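Local coordinates for peroxisomal catalase A (Saccharomyces cerevisiae, PDB 1A4E), which breaks down hydrogen peroxide to water and oxygen with a heme cofactor, probably protecting the cell from peroxide made by peroxisomal oxidases, at residues C90-S95 with I299-N304. Numbering follows the deposited sequence.
Sequences CLTRFS and IVLNEN. With HEM (protoporphyrin IX containing Fe), chain I.
Phe94 meets Leu301 at the rim of its ring: CD1 of the leucine lies near the ring plane, 3.6 Å from Phe94 CE2, the two side chains reaching tip to tip. Thr92 CG2 sits against one face of the same ring, offset toward the rim and 3.6 Å above the plane. Beyond the two segments, Tyr192 stacks on the Phe94 ring and Phe113 meets it edge-to-face. The side chains of Leu301 and Thr92 cross at about a right angle, and Leu301 CD2 comes within 3.6 Å of Thr92 OG1, a hydroxyl hydrogen-bonded to Thr115. Further along, Cys90 SG touches Ile299 CG2 at 4.4 Å. The two strands belong to the antiparallel, curled sheet of the catalase beta-barrel; both pair with strand 59-68. The axes of the two segments run at 89° to each other, 8.5 Å apart at closest, and with no hydrogen bond between them they meet through inward side chains within the barrel. Residues alternate along 90-95, and Arg93 therefore leaves on the heme side. Its guanidinium presents an edge to a heme propionate: Arg93 NE donates to heme O1D at 3.0 Å, while the Arg93 NH2 to O1D bond is weak. A bend at chi3 (82°) turns the group there, and NH2 also bonds to the backbone O of the catalytic His56. A methionine in place of Arg93 would probably deprive this propionate of one charged partner and the His56 carbonyl of that donor.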
ATOM      1  N   CYS B  90      -7.415  15.769 -25.583  1.00 20.54           N
ATOM      2  CA  CYS B  90      -6.270  14.999 -25.158  1.00 19.20           C
ATOM      3  C   CYS B  90      -5.506  15.625 -23.999  1.00 20.65           C
ATOM      4  O   CYS B  90      -5.729  16.780 -23.629  1.00 23.02           O
ATOM      5  CB  CYS B  90      -5.341  14.806 -26.354  1.00 20.24           C
ATOM      6  SG  CYS B  90      -4.465  16.289 -26.902  1.00 23.74           S
ATOM      7  N   LEU B  91      -4.619  14.831 -23.395  1.00 19.91           N
ATOM      8  CA  LEU B  91      -3.727  15.267 -22.335  1.00 18.28           C
ATOM      9  C   LEU B  91      -2.338  14.774 -22.701  1.00 18.81           C
ATOM     10  O   LEU B  91      -2.151  13.599 -22.992  1.00 20.88           O
ATOM     11  CB  LEU B  91      -4.127  14.661 -20.972  1.00 20.31           C
ATOM     12  CG  LEU B  91      -3.098  14.673 -19.818  1.00 21.45           C
ATOM     13  CD1 LEU B  91      -2.798  16.083 -19.333  1.00 18.51           C
ATOM     14  CD2 LEU B  91      -3.660  13.858 -18.681  1.00 25.61           C
ATOM     15  N   THR B  92      -1.331  15.643 -22.665  1.00 22.17           N
ATOM     16  CA  THR B  92       0.029  15.249 -22.978  1.00 20.79           C
ATOM     17  C   THR B  92       0.914  15.436 -21.767  1.00 22.72           C
ATOM     18  O   THR B  92       0.798  16.453 -21.081  1.00 24.55           O
ATOM     19  CB  THR B  92       0.568  16.098 -24.160  1.00 21.75           C
ATOM     20  OG1 THR B  92      -0.246  15.810 -25.293  1.00 22.53           O
ATOM     21  CG2 THR B  92       2.013  15.787 -24.500  1.00 16.94           C
ATOM     22  N   ARG B  93       1.765  14.449 -21.466  1.00 23.50           N
ATOM     23  CA  ARG B  93       2.782  14.635 -20.450  1.00 24.17           C
ATOM     24  C   ARG B  93       4.114  14.459 -21.162  1.00 26.51           C
ATOM     25  O   ARG B  93       4.355  13.494 -21.890  1.00 25.76           O
ATOM     26  CB  ARG B  93       2.703  13.600 -19.297  1.00 22.94           C
ATOM     27  CG  ARG B  93       3.447  14.175 -18.081  1.00 24.96           C
ATOM     28  CD  ARG B  93       3.391  13.423 -16.751  1.00 23.30           C
ATOM     29  NE  ARG B  93       4.363  12.370 -16.794  1.00 28.27           N
ATOM     30  CZ  ARG B  93       5.505  12.358 -16.114  1.00 22.89           C
ATOM     31  NH1 ARG B  93       5.926  13.284 -15.271  1.00 24.63           N
ATOM     32  NH2 ARG B  93       6.335  11.395 -16.407  1.00 28.55           N
ATOM     33  N   PHE B  94       4.936  15.499 -21.018  1.00 26.97           N
ATOM     34  CA  PHE B  94       6.305  15.514 -21.504  1.00 25.77           C
ATOM     35  C   PHE B  94       7.227  15.193 -20.341  1.00 27.20           C
ATOM     36  O   PHE B  94       6.908  15.543 -19.211  1.00 29.15           O
ATOM     37  CB  PHE B  94       6.671  16.870 -22.012  1.00 24.55           C
ATOM     38  CG  PHE B  94       5.844  17.376 -23.172  1.00 25.54           C
ATOM     39  CD1 PHE B  94       6.029  16.833 -24.446  1.00 25.71           C
ATOM     40  CD2 PHE B  94       4.942  18.415 -22.966  1.00 23.64           C
ATOM     41  CE1 PHE B  94       5.311  17.346 -25.525  1.00 24.65           C
ATOM     42  CE2 PHE B  94       4.231  18.918 -24.054  1.00 26.13           C
ATOM     43  CZ  PHE B  94       4.413  18.388 -25.330  1.00 23.19           C
ATOM     44  N   SER B  95       8.390  14.575 -20.550  1.00 26.67           N
ATOM     45  CA  SER B  95       9.251  14.191 -19.440  1.00 22.53           C
ATOM     46  C   SER B  95      10.680  13.877 -19.832  1.00 23.21           C
ATOM     47  O   SER B  95      11.005  13.797 -21.011  1.00 23.33           O
ATOM     48  CB  SER B  95       8.670  12.961 -18.761  1.00 23.43           C
ATOM     49  OG  SER B  95       8.486  11.934 -19.716  1.00 21.33           O
ATOM     50  N   ILE B 299      -2.093  18.162 -33.297  1.00 24.23           N
ATOM     51  CA  ILE B 299      -2.252  18.167 -31.854  1.00 25.38           C
ATOM     52  C   ILE B 299      -1.952  19.607 -31.437  1.00 27.68           C
ATOM     53  O   ILE B 299      -0.873  20.122 -31.720  1.00 29.34           O
ATOM     54  CB  ILE B 299      -1.263  17.173 -31.191  1.00 26.81           C
ATOM     55  CG1 ILE B 299      -1.704  15.743 -31.514  1.00 23.21           C
ATOM     56  CG2 ILE B 299      -1.202  17.409 -29.675  1.00 25.25           C
ATOM     57  CD1 ILE B 299      -0.750  14.648 -31.002  1.00 21.05           C
ATOM     58  N   VAL B 300      -2.916  20.303 -30.821  1.00 26.93           N
ATOM     59  CA  VAL B 300      -2.711  21.646 -30.286  1.00 25.88           C
ATOM     60  C   VAL B 300      -2.834  21.537 -28.766  1.00 27.20           C
ATOM     61  O   VAL B 300      -3.758  20.899 -28.264  1.00 28.83           O
ATOM     62  CB  VAL B 300      -3.784  22.642 -30.810  1.00 25.27           C
ATOM     63  CG1 VAL B 300      -3.479  24.051 -30.305  1.00 23.33           C
ATOM     64  CG2 VAL B 300      -3.805  22.645 -32.321  1.00 22.72           C
ATOM     65  N   LEU B 301      -1.896  22.095 -28.001  1.00 24.82           N
ATOM     66  CA  LEU B 301      -2.022  22.113 -26.552  1.00 26.09           C
ATOM     67  C   LEU B 301      -2.354  23.547 -26.164  1.00 26.62           C
ATOM     68  O   LEU B 301      -1.561  24.472 -26.333  1.00 28.03           O
ATOM     69  CB  LEU B 301      -0.716  21.656 -25.905  1.00 24.48           C
ATOM     70  CG  LEU B 301      -0.242  20.229 -26.181  1.00 23.50           C
ATOM     71  CD1 LEU B 301       1.048  20.009 -25.430  1.00 19.95           C
ATOM     72  CD2 LEU B 301      -1.275  19.205 -25.736  1.00 23.32           C
ATOM     73  N   ASN B 302      -3.571  23.733 -25.649  1.00 26.92           N
ATOM     74  CA  ASN B 302      -4.088  25.061 -25.380  1.00 27.76           C
ATOM     75  C   ASN B 302      -4.644  25.304 -23.983  1.00 30.33           C
ATOM     76  O   ASN B 302      -5.298  26.325 -23.749  1.00 30.82           O
ATOM     77  CB  ASN B 302      -5.167  25.359 -26.421  1.00 26.28           C
ATOM     78  CG  ASN B 302      -6.401  24.464 -26.355  1.00 28.61           C
ATOM     79  OD1 ASN B 302      -6.493  23.483 -25.613  1.00 27.28           O
ATOM     80  ND2 ASN B 302      -7.395  24.815 -27.164  1.00 31.04           N
ATOM     81  N   GLU B 303      -4.391  24.387 -23.042  1.00 30.49           N
ATOM     82  CA  GLU B 303      -4.933  24.501 -21.700  1.00 29.77           C
ATOM     83  C   GLU B 303      -3.993  23.939 -20.648  1.00 29.46           C
ATOM     84  O   GLU B 303      -3.550  22.795 -20.710  1.00 28.48           O
ATOM     85  CB  GLU B 303      -6.259  23.764 -21.632  1.00 28.84           C
ATOM     86  CG  GLU B 303      -7.063  24.039 -20.375  1.00 36.77           C
ATOM     87  CD  GLU B 303      -8.242  23.094 -20.172  1.00 44.02           C
ATOM     88  OE1 GLU B 303      -9.009  22.864 -21.104  1.00 44.83           O
ATOM     89  OE2 GLU B 303      -8.385  22.576 -19.064  1.00 51.64           O
ATOM     90  N   ASN B 304      -3.654  24.779 -19.674  1.00 28.64           N
ATOM     91  CA  ASN B 304      -2.851  24.355 -18.545  1.00 26.89           C
ATOM     92  C   ASN B 304      -3.670  23.579 -17.514  1.00 28.55           C
ATOM     93  O   ASN B 304      -4.860  23.858 -17.335  1.00 31.17           O
ATOM     94  CB  ASN B 304      -2.236  25.575 -17.898  1.00 25.56           C
ATOM     95  CG  ASN B 304      -1.020  26.080 -18.647  1.00 27.57           C
ATOM     96  OD1 ASN B 304      -0.176  25.313 -19.114  1.00 25.83           O
ATOM     97  ND2 ASN B 304      -0.888  27.398 -18.755  1.00 27.01           N
TER
HETATM   98  CHA HEM I 503       7.196   5.356 -18.851  1.00 19.73           C
HETATM   99  CHB HEM I 503       8.257   0.681 -19.016  1.00 23.08           C
HETATM  100  CHC HEM I 503      10.182   1.297 -23.355  1.00 22.82           C
HETATM  101  CHD HEM I 503       8.180   5.665 -23.559  1.00 22.32           C
HETATM  102  C1A HEM I 503       7.467   4.059 -18.454  1.00 21.81           C
HETATM  103  C2A HEM I 503       6.993   3.478 -17.212  1.00 23.86           C
HETATM  104  C3A HEM I 503       7.212   2.144 -17.295  1.00 24.23           C
HETATM  105  C4A HEM I 503       7.852   1.916 -18.568  1.00 24.64           C
HETATM  106  CMA HEM I 503       6.805   1.064 -16.303  1.00 18.86           C
HETATM  107  CAA HEM I 503       6.307   4.219 -16.078  1.00 21.71           C
HETATM  108  CBA HEM I 503       4.817   3.966 -16.159  1.00 26.71           C
HETATM  109  CGA HEM I 503       3.999   4.625 -15.071  1.00 25.96           C
HETATM  110  O1A HEM I 503       4.318   4.513 -13.890  1.00 23.24           O
HETATM  111  O2A HEM I 503       3.011   5.248 -15.426  1.00 25.56           O
HETATM  112  C1B HEM I 503       8.852   0.436 -20.234  1.00 24.72           C
HETATM  113  C2B HEM I 503       9.368  -0.853 -20.629  1.00 24.26           C
HETATM  114  C3B HEM I 503      10.019  -0.670 -21.826  1.00 25.35           C
HETATM  115  C4B HEM I 503       9.852   0.742 -22.140  1.00 22.07           C
HETATM  116  CMB HEM I 503       9.195  -2.117 -19.792  1.00 21.13           C
HETATM  117  CAB HEM I 503      10.723  -1.576 -22.629  1.00 24.06           C
HETATM  118  CBB HEM I 503      10.736  -3.045 -22.538  1.00 19.20           C
HETATM  119  C1C HEM I 503       9.780   2.537 -23.809  1.00 23.54           C
HETATM  120  C2C HEM I 503       9.870   2.955 -25.189  1.00 25.62           C
HETATM  121  C3C HEM I 503       9.245   4.165 -25.274  1.00 24.85           C
HETATM  122  C4C HEM I 503       8.791   4.479 -23.932  1.00 24.42           C
HETATM  123  CMC HEM I 503      10.502   2.130 -26.308  1.00 22.45           C
HETATM  124  CAC HEM I 503       9.017   4.936 -26.404  1.00 21.23           C
HETATM  125  CBC HEM I 503       8.269   4.465 -27.549  1.00 21.98           C
HETATM  126  C1D HEM I 503       7.753   5.974 -22.281  1.00 20.59           C
HETATM  127  C2D HEM I 503       7.144   7.224 -21.902  1.00 20.58           C
HETATM  128  C3D HEM I 503       6.898   7.141 -20.577  1.00 21.91           C
HETATM  129  C4D HEM I 503       7.340   5.843 -20.142  1.00 20.82           C
HETATM  130  CMD HEM I 503       6.814   8.400 -22.811  1.00 18.73           C
HETATM  131  CAD HEM I 503       6.318   8.231 -19.697  1.00 19.85           C
HETATM  132  CBD HEM I 503       4.810   8.223 -19.594  1.00 19.80           C
HETATM  133  CGD HEM I 503       4.341   9.390 -18.744  1.00 25.52           C
HETATM  134  O1D HEM I 503       4.598  10.530 -19.106  1.00 28.56           O
HETATM  135  O2D HEM I 503       3.729   9.173 -17.706  1.00 25.20           O
HETATM  136  NA  HEM I 503       7.969   3.083 -19.295  1.00 23.44           N
HETATM  137  NB  HEM I 503       9.127   1.403 -21.171  1.00 23.35           N
HETATM  138  NC  HEM I 503       9.079   3.451 -23.052  1.00 24.80           N
HETATM  139  ND  HEM I 503       7.858   5.122 -21.198  1.00 20.60           N
HETATM  140 FE   HEM I 503       8.546   3.283 -21.165  1.00 20.84          FE